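Local coordinates for hypothetical glycoside hydrolase (Bacteroides vulgatus, PDB 3S30), which is a putative glycoside hydrolase with a galactose-binding-like domain, probably involved in carbohydrate metabolism, that carries a bound sodium ion, at residues S156-P159 against N165-Q168; T102-E107 against L132-G137. All coordinates share one frame; numbering follows the deposited sequence.

Contact 1 of 2, residues S156-P159 against N165-Q168; sequences SISP and NCLQ. With NA (sodium ion), chain C.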
ATOM      1  N   SER A 156      10.549  -1.327  -2.595  1.00 49.80           N
ATOM      2  CA  SER A 156      11.453  -1.336  -3.737  1.00 50.69           C
ATOM      3  C   SER A 156      10.871  -2.252  -4.806  1.00 50.89           C
ATOM      4  O   SER A 156       9.686  -2.625  -4.731  1.00 49.93           O
ATOM      5  CB  SER A 156      12.840  -1.836  -3.319  1.00 51.43           C
ATOM      6  OG  SER A 156      13.802  -1.626  -4.345  1.00 53.17           O
ATOM      7  N   ILE A 157      11.689  -2.581  -5.805  1.00 51.27           N
ATOM      8  CA  ILE A 157      11.337  -3.582  -6.818  1.00 52.05           C
ATOM      9  C   ILE A 157      12.423  -4.648  -6.908  1.00 53.60           C
ATOM     10  O   ILE A 157      13.573  -4.422  -6.537  1.00 54.00           O
ATOM     11  CB  ILE A 157      11.126  -2.977  -8.253  1.00 52.07           C
ATOM     12  CG1 ILE A 157      12.418  -2.337  -8.803  1.00 52.62           C
ATOM     13  CG2 ILE A 157       9.990  -1.976  -8.257  1.00 46.04           C
ATOM     14  CD1 ILE A 157      12.342  -1.966 -10.265  1.00 43.19           C
ATOM     15  N   SER A 158      12.039  -5.806  -7.424  1.00 55.55           N
ATOM     16  CA  SER A 158      12.954  -6.921  -7.639  1.00 56.20           C
ATOM     17  C   SER A 158      12.943  -7.268  -9.113  1.00 56.74           C
ATOM     18  O   SER A 158      11.897  -7.179  -9.740  1.00 57.09           O
ATOM     19  CB  SER A 158      12.497  -8.136  -6.814  1.00 56.13           C
ATOM     20  OG  SER A 158      12.963  -9.348  -7.385  1.00 56.64           O
ATOM     21  N   PRO A 159      14.097  -7.691  -9.666  1.00 58.51           N
ATOM     22  CA  PRO A 159      14.117  -8.228 -11.036  1.00 59.86           C
ATOM     23  C   PRO A 159      13.540  -9.650 -11.187  1.00 60.10           C
ATOM     24  O   PRO A 159      13.432 -10.149 -12.309  1.00 59.63           O
ATOM     25  CB  PRO A 159      15.612  -8.233 -11.384  1.00 61.44           C
ATOM     26  CG  PRO A 159      16.301  -8.412 -10.072  1.00 61.70           C
ATOM     27  CD  PRO A 159      15.425  -7.760  -9.026  1.00 58.77           C
ATOM     28  N   ASN A 165      10.289  -7.201 -13.825  1.00 59.71           N
ATOM     29  CA  ASN A 165      10.471  -6.796 -12.425  1.00 57.31           C
ATOM     30  C   ASN A 165       9.152  -6.924 -11.672  1.00 55.74           C
ATOM     31  O   ASN A 165       8.073  -6.921 -12.285  1.00 54.92           O
ATOM     32  CB  ASN A 165      10.918  -5.333 -12.269  1.00 58.13           C
ATOM     33  CG  ASN A 165      12.188  -4.980 -13.052  1.00 60.43           C
ATOM     34  OD1 ASN A 165      13.177  -5.719 -13.064  1.00 60.83           O
ATOM     35  ND2 ASN A 165      12.162  -3.811 -13.686  1.00 57.76           N
ATOM     36  N   CYS A 166       9.233  -7.011 -10.341  1.00 54.21           N
ATOM     37  CA  CYS A 166       8.034  -7.049  -9.487  1.00 52.45           C
ATOM     38  C   CYS A 166       8.168  -6.122  -8.286  1.00 49.70           C
ATOM     39  O   CYS A 166       9.249  -5.625  -7.986  1.00 50.10           O
ATOM     40  CB  CYS A 166       7.728  -8.493  -9.030  1.00 53.74           C
ATOM     41  SG  CYS A 166       8.967  -9.316  -7.971  1.00 51.76           S
ATOM     42  N   LEU A 167       7.059  -5.881  -7.610  1.00 48.53           N
ATOM     43  CA  LEU A 167       7.081  -5.200  -6.321  1.00 47.99           C
ATOM     44  C   LEU A 167       7.781  -6.064  -5.253  1.00 48.88           C
ATOM     45  O   LEU A 167       7.579  -7.279  -5.186  1.00 48.59           O
ATOM     46  CB  LEU A 167       5.654  -4.880  -5.875  1.00 47.65           C
ATOM     47  CG  LEU A 167       5.490  -4.025  -4.616  1.00 47.88           C
ATOM     48  CD1 LEU A 167       6.060  -2.653  -4.846  1.00 38.83           C
ATOM     49  CD2 LEU A 167       4.008  -3.934  -4.187  1.00 46.74           C
ATOM     50  N   GLN A 168       8.618  -5.417  -4.442  1.00 48.58           N
ATOM     51  CA  GLN A 168       9.299  -6.054  -3.324  1.00 48.82           C
ATOM     52  C   GLN A 168       9.003  -5.245  -2.063  1.00 49.01           C
ATOM     53  O   GLN A 168       9.529  -4.149  -1.879  1.00 48.78           O
ATOM     54  CB  GLN A 168      10.807  -6.103  -3.569  1.00 49.36           C
ATOM     55  CG  GLN A 168      11.630  -6.805  -2.485  1.00 49.15           C
ATOM     56  CD  GLN A 168      13.137  -6.545  -2.649  1.00 57.57           C
ATOM     57  OE1 GLN A 168      13.823  -7.266  -3.379  1.00 52.21           O
ATOM     58  NE2 GLN A 168      13.649  -5.492  -1.972  1.00 46.38           N
TER
HETATM   59 NA    NA C 383       6.084  -6.926 -13.616  1.00 47.66          NA

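Contact 2 of 2, residues T102-E107 against L132-G137; sequences TVFNFE and LTWSSG. With NA (sodium ion), chain C.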
ATOM      1  N   THR A 102      -5.098   0.860 -15.214  1.00 57.63           N
ATOM      2  CA  THR A 102      -5.733  -0.152 -14.370  1.00 56.44           C
ATOM      3  C   THR A 102      -4.930  -1.443 -14.289  1.00 55.32           C
ATOM      4  O   THR A 102      -5.302  -2.358 -13.543  1.00 56.01           O
ATOM      5  CB  THR A 102      -7.163  -0.451 -14.839  1.00 57.09           C
ATOM      6  OG1 THR A 102      -7.154  -0.878 -16.214  1.00 58.84           O
ATOM      7  CG2 THR A 102      -8.035   0.805 -14.669  1.00 58.21           C
ATOM      8  N   VAL A 103      -3.830  -1.496 -15.037  1.00 55.03           N
ATOM      9  CA  VAL A 103      -2.904  -2.632 -15.046  1.00 55.70           C
ATOM     10  C   VAL A 103      -1.575  -2.141 -14.472  1.00 54.82           C
ATOM     11  O   VAL A 103      -1.065  -1.111 -14.905  1.00 57.95           O
ATOM     12  CB  VAL A 103      -2.701  -3.192 -16.499  1.00 57.15           C
ATOM     13  CG1 VAL A 103      -1.718  -4.335 -16.516  1.00 51.12           C
ATOM     14  CG2 VAL A 103      -4.030  -3.651 -17.084  1.00 55.55           C
ATOM     15  N   PHE A 104      -1.031  -2.856 -13.492  1.00 53.00           N
ATOM     16  CA  PHE A 104       0.169  -2.406 -12.782  1.00 52.77           C
ATOM     17  C   PHE A 104       1.253  -3.477 -12.886  1.00 52.85           C
ATOM     18  O   PHE A 104       1.045  -4.643 -12.503  1.00 51.45           O
ATOM     19  CB  PHE A 104      -0.147  -2.038 -11.313  1.00 53.70           C
ATOM     20  CG  PHE A 104      -1.389  -1.177 -11.157  1.00 56.85           C
ATOM     21  CD1 PHE A 104      -1.408   0.133 -11.628  1.00 55.15           C
ATOM     22  CD2 PHE A 104      -2.549  -1.693 -10.586  1.00 59.19           C
ATOM     23  CE1 PHE A 104      -2.560   0.923 -11.518  1.00 56.31           C
ATOM     24  CE2 PHE A 104      -3.706  -0.902 -10.463  1.00 59.58           C
ATOM     25  CZ  PHE A 104      -3.708   0.406 -10.935  1.00 53.71           C
ATOM     26  N   ASN A 105       2.406  -3.063 -13.417  1.00 52.06           N
ATOM     27  CA  ASN A 105       3.492  -3.969 -13.764  1.00 51.90           C
ATOM     28  C   ASN A 105       4.699  -3.887 -12.842  1.00 52.22           C
ATOM     29  O   ASN A 105       5.501  -4.814 -12.803  1.00 54.01           O
ATOM     30  CB  ASN A 105       3.946  -3.708 -15.199  1.00 53.04           C
ATOM     31  CG  ASN A 105       2.851  -3.963 -16.213  1.00 53.82           C
ATOM     32  OD1 ASN A 105       2.494  -5.113 -16.479  1.00 55.63           O
ATOM     33  ND2 ASN A 105       2.296  -2.887 -16.774  1.00 52.55           N
ATOM     34  N   PHE A 106       4.842  -2.787 -12.109  1.00 52.49           N
ATOM     35  CA  PHE A 106       5.966  -2.600 -11.188  1.00 51.88           C
ATOM     36  C   PHE A 106       7.339  -2.631 -11.884  1.00 52.41           C
ATOM     37  O   PHE A 106       8.323  -3.108 -11.303  1.00 52.46           O
ATOM     38  CB  PHE A 106       5.895  -3.644 -10.063  1.00 52.35           C
ATOM     39  CG  PHE A 106       4.515  -3.804  -9.479  1.00 53.22           C
ATOM     40  CD1 PHE A 106       3.989  -2.833  -8.632  1.00 55.51           C
ATOM     41  CD2 PHE A 106       3.731  -4.905  -9.797  1.00 58.62           C
ATOM     42  CE1 PHE A 106       2.708  -2.956  -8.108  1.00 54.04           C
ATOM     43  CE2 PHE A 106       2.444  -5.042  -9.265  1.00 60.09           C
ATOM     44  CZ  PHE A 106       1.941  -4.062  -8.410  1.00 58.50           C
ATOM     45  N   GLU A 107       7.402  -2.122 -13.118  1.00 53.00           N
ATOM     46  CA  GLU A 107       8.648  -2.136 -13.917  1.00 56.32           C
ATOM     47  C   GLU A 107       9.520  -0.925 -13.673  1.00 56.12           C
ATOM     48  O   GLU A 107      10.733  -0.989 -13.845  1.00 57.70           O
ATOM     49  CB  GLU A 107       8.366  -2.168 -15.440  1.00 56.95           C
ATOM     50  CG  GLU A 107       7.617  -3.395 -15.946  1.00 62.74           C
ATOM     51  CD  GLU A 107       8.336  -4.723 -15.684  1.00 68.23           C
ATOM     52  OE1 GLU A 107       9.566  -4.741 -15.445  1.00 63.92           O
ATOM     53  OE2 GLU A 107       7.651  -5.765 -15.737  1.00 68.78           O
ATOM     54  N   LEU A 132       0.214   7.091 -13.046  1.00 56.49           N
ATOM     55  CA  LEU A 132       0.099   6.786 -11.629  1.00 56.11           C
ATOM     56  C   LEU A 132       1.483   6.801 -11.003  1.00 54.99           C
ATOM     57  O   LEU A 132       2.355   6.044 -11.402  1.00 56.38           O
ATOM     58  CB  LEU A 132      -0.529   5.405 -11.425  1.00 55.13           C
ATOM     59  CG  LEU A 132      -0.856   5.004  -9.982  1.00 58.88           C
ATOM     60  CD1 LEU A 132      -2.019   5.864  -9.377  1.00 49.90           C
ATOM     61  CD2 LEU A 132      -1.190   3.518  -9.953  1.00 53.87           C
ATOM     62  N   THR A 133       1.688   7.682 -10.036  1.00 56.09           N
ATOM     63  CA  THR A 133       2.876   7.641  -9.198  1.00 53.76           C
ATOM     64  C   THR A 133       2.464   7.059  -7.846  1.00 53.55           C
ATOM     65  O   THR A 133       1.748   7.712  -7.086  1.00 53.89           O
ATOM     66  CB  THR A 133       3.490   9.040  -9.008  1.00 53.37           C
ATOM     67  OG1 THR A 133       4.015   9.496 -10.261  1.00 52.19           O
ATOM     68  CG2 THR A 133       4.624   8.993  -7.967  1.00 50.61           C
ATOM     69  N   TRP A 134       2.890   5.824  -7.579  1.00 52.10           N
ATOM     70  CA  TRP A 134       2.631   5.165  -6.298  1.00 52.06           C
ATOM     71  C   TRP A 134       3.295   5.913  -5.136  1.00 52.08           C
ATOM     72  O   TRP A 134       4.301   6.588  -5.310  1.00 52.51           O
ATOM     73  CB  TRP A 134       3.197   3.734  -6.280  1.00 51.33           C
ATOM     74  CG  TRP A 134       2.536   2.712  -7.166  1.00 49.98           C
ATOM     75  CD1 TRP A 134       2.929   2.336  -8.424  1.00 48.52           C
ATOM     76  CD2 TRP A 134       1.397   1.904  -6.843  1.00 47.96           C
ATOM     77  NE1 TRP A 134       2.095   1.355  -8.903  1.00 49.37           N
ATOM     78  CE2 TRP A 134       1.148   1.073  -7.951  1.00 50.43           C
ATOM     79  CE3 TRP A 134       0.565   1.801  -5.722  1.00 52.92           C
ATOM     80  CZ2 TRP A 134       0.095   0.149  -7.973  1.00 56.60           C
ATOM     81  CZ3 TRP A 134      -0.483   0.883  -5.743  1.00 53.13           C
ATOM     82  CH2 TRP A 134      -0.704   0.068  -6.862  1.00 55.00           C
ATOM     83  N   SER A 135       2.712   5.762  -3.956  1.00 52.36           N
ATOM     84  CA  SER A 135       3.304   6.185  -2.709  1.00 52.13           C
ATOM     85  C   SER A 135       3.620   4.960  -1.820  1.00 51.96           C
ATOM     86  O   SER A 135       3.246   3.813  -2.125  1.00 49.87           O
ATOM     87  CB  SER A 135       2.348   7.123  -1.987  1.00 53.77           C
ATOM     88  OG  SER A 135       2.900   7.572  -0.764  1.00 60.39           O
ATOM     89  N   SER A 136       4.330   5.234  -0.731  1.00 50.76           N
ATOM     90  CA  SER A 136       4.760   4.238   0.234  1.00 48.59           C
ATOM     91  C   SER A 136       5.288   5.012   1.441  1.00 49.72           C
ATOM     92  O   SER A 136       5.329   6.239   1.414  1.00 51.60           O
ATOM     93  CB  SER A 136       5.881   3.366  -0.335  1.00 48.02           C
ATOM     94  OG  SER A 136       7.136   4.056  -0.344  1.00 44.74           O
ATOM     95  N   GLY A 137       5.734   4.304   2.475  1.00 48.73           N
ATOM     96  CA  GLY A 137       6.306   4.963   3.634  1.00 50.28           C
ATOM     97  C   GLY A 137       7.807   5.177   3.547  1.00 49.78           C
ATOM     98  O   GLY A 137       8.447   5.335   4.573  1.00 48.82           O
TER
HETATM   99 NA    NA C 383       6.084  -6.926 -13.616  1.00 47.66          NA
HETATM  100  O   HOH W   1       3.550  -0.109 -11.256  1.00 51.42           O

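Contact 1 of 2, residues S156-P159 against N165-Q168
Asn165 faces two ways just before strand 166-173: its carbonyl oxygen O binds a sodium ion at 2.4 Å, while its side chain lies against the paired segment 156-159. Asn105, Glu107 and Asp343 supply the other protein ligands. The CB of Asn165 rests on the carbonyl of Ser158, and with CG beside the backbone N (chi1 -55°) the amide reaches Pro159, where OD1 lies 3.4 Å from the Pro159 CA. On the amide's nitrogen side the end of the Ile157 chain crosses it at a slant, CD1 3.9 Å from Asn165 ND2. An alanine here keeps the carbonyl that binds the metal, but without the amide Ile157 CD1 and Pro159 CA would probably each lose a neighbour.

Four backbone hydrogen bonds join the strands. Ser158 and Cys166 exchange a pair, the shorter running from Cys166 N to Ser158 O at 2.7 Å; Ser156 and Gln168 exchange the other. Between them Ile157 and Leu167 form a non-hydrogen-bonded pair, and Ile157 CA approaches the Cys166 carbonyl O at 3.1 Å in a CA-H...O contact. Ser156, Ser158, Cys166 and Gln168 share one face. There Ser158 CB sits between Cys166 SG, at 3.9 Å, and Gln168 OE1; the hydroxyl of Ser158 is engaged by the backbone N of Asn160. The extended Gln168 chain, CG opposite its backbone N (chi1 -178°), carries the amide across to Ser156 and Ser158. This is an antiparallel beta hairpin, 155-158 with 166-173, whose returning strand begins at the sodium site of the galactose-binding-like domain.

Contact 2 of 2, residues T102-E107 against L132-G137
Phe104 and Trp134 meet in a T-shaped (edge-to-face) aromatic pair within the buried interior of the galactose-binding-like beta domain. The benzo edge of the indole points at one face of the phenyl ring: Trp134 CZ2 stands 3.8 Å from Phe104 CG, displaced toward the rim. The centroids of the Phe104 ring and the six-membered ring of Trp134 are 5.3 Å apart. Their planes meet at 72°. The two side chains come from segments bonded to different sheets. Strand 103-104 pairs with strand 339-349, whereas Leu132 and Trp134 bond through their backbones to strand 117-124, so this contact joins the sheets through side chains.

In Phe104, CG lies opposite the carbonyl carbon (chi1 -46°), which sends the ring toward residues 132-134, and the ring's turn about the CB-CG bond then presents its face to the indole. Leu132 uses a different setting: CG is turned away from the backbone N (chi1 -174°), and the CD2 branch reaches in obliquely at Phe104 CE1. The same methyl lies over one face of the Trp134 ring, so it occupies the angle between the two aromatic groups. The CB of Phe106 points past the indole, but the far end of the Phe106 ring comes nearer, CE1 4.1 Å from Trp134 CZ2. Leu122 and Leu190 also touch both Phe106 and Trp134.

The metal lies on the other side of this segment, bound by Asn105 O at 2.3 Å and by Glu107 OE2 at 2.9 Å. Within the hydrophobic cluster, one water satisfies two polar groups, accepting hydrogen bonds from Phe106 N and Trp134 NE1, each at 3.1 Å.

How the contacts relate
Contacts 1 and 2, whose centres lie 11 Å apart, follow one another along the chain and converge on one sodium ion: two ligands come from 102-107, one from the hairpin and the last from Asp343. A second link runs beside the metal: Asn165 N lies 3.0 Å from Glu107 OE1, a probable hydrogen bond, so the carboxylate probably spans the ion and the hairpin. Phe106 joins the two contacts in another way, with its CB 3.5 Å from Leu167 N and its carbonyl O 3.7 Å from Ile157 CG2. Thus the hairpin packs against the segment that gives the cluster two of its three aromatic rings.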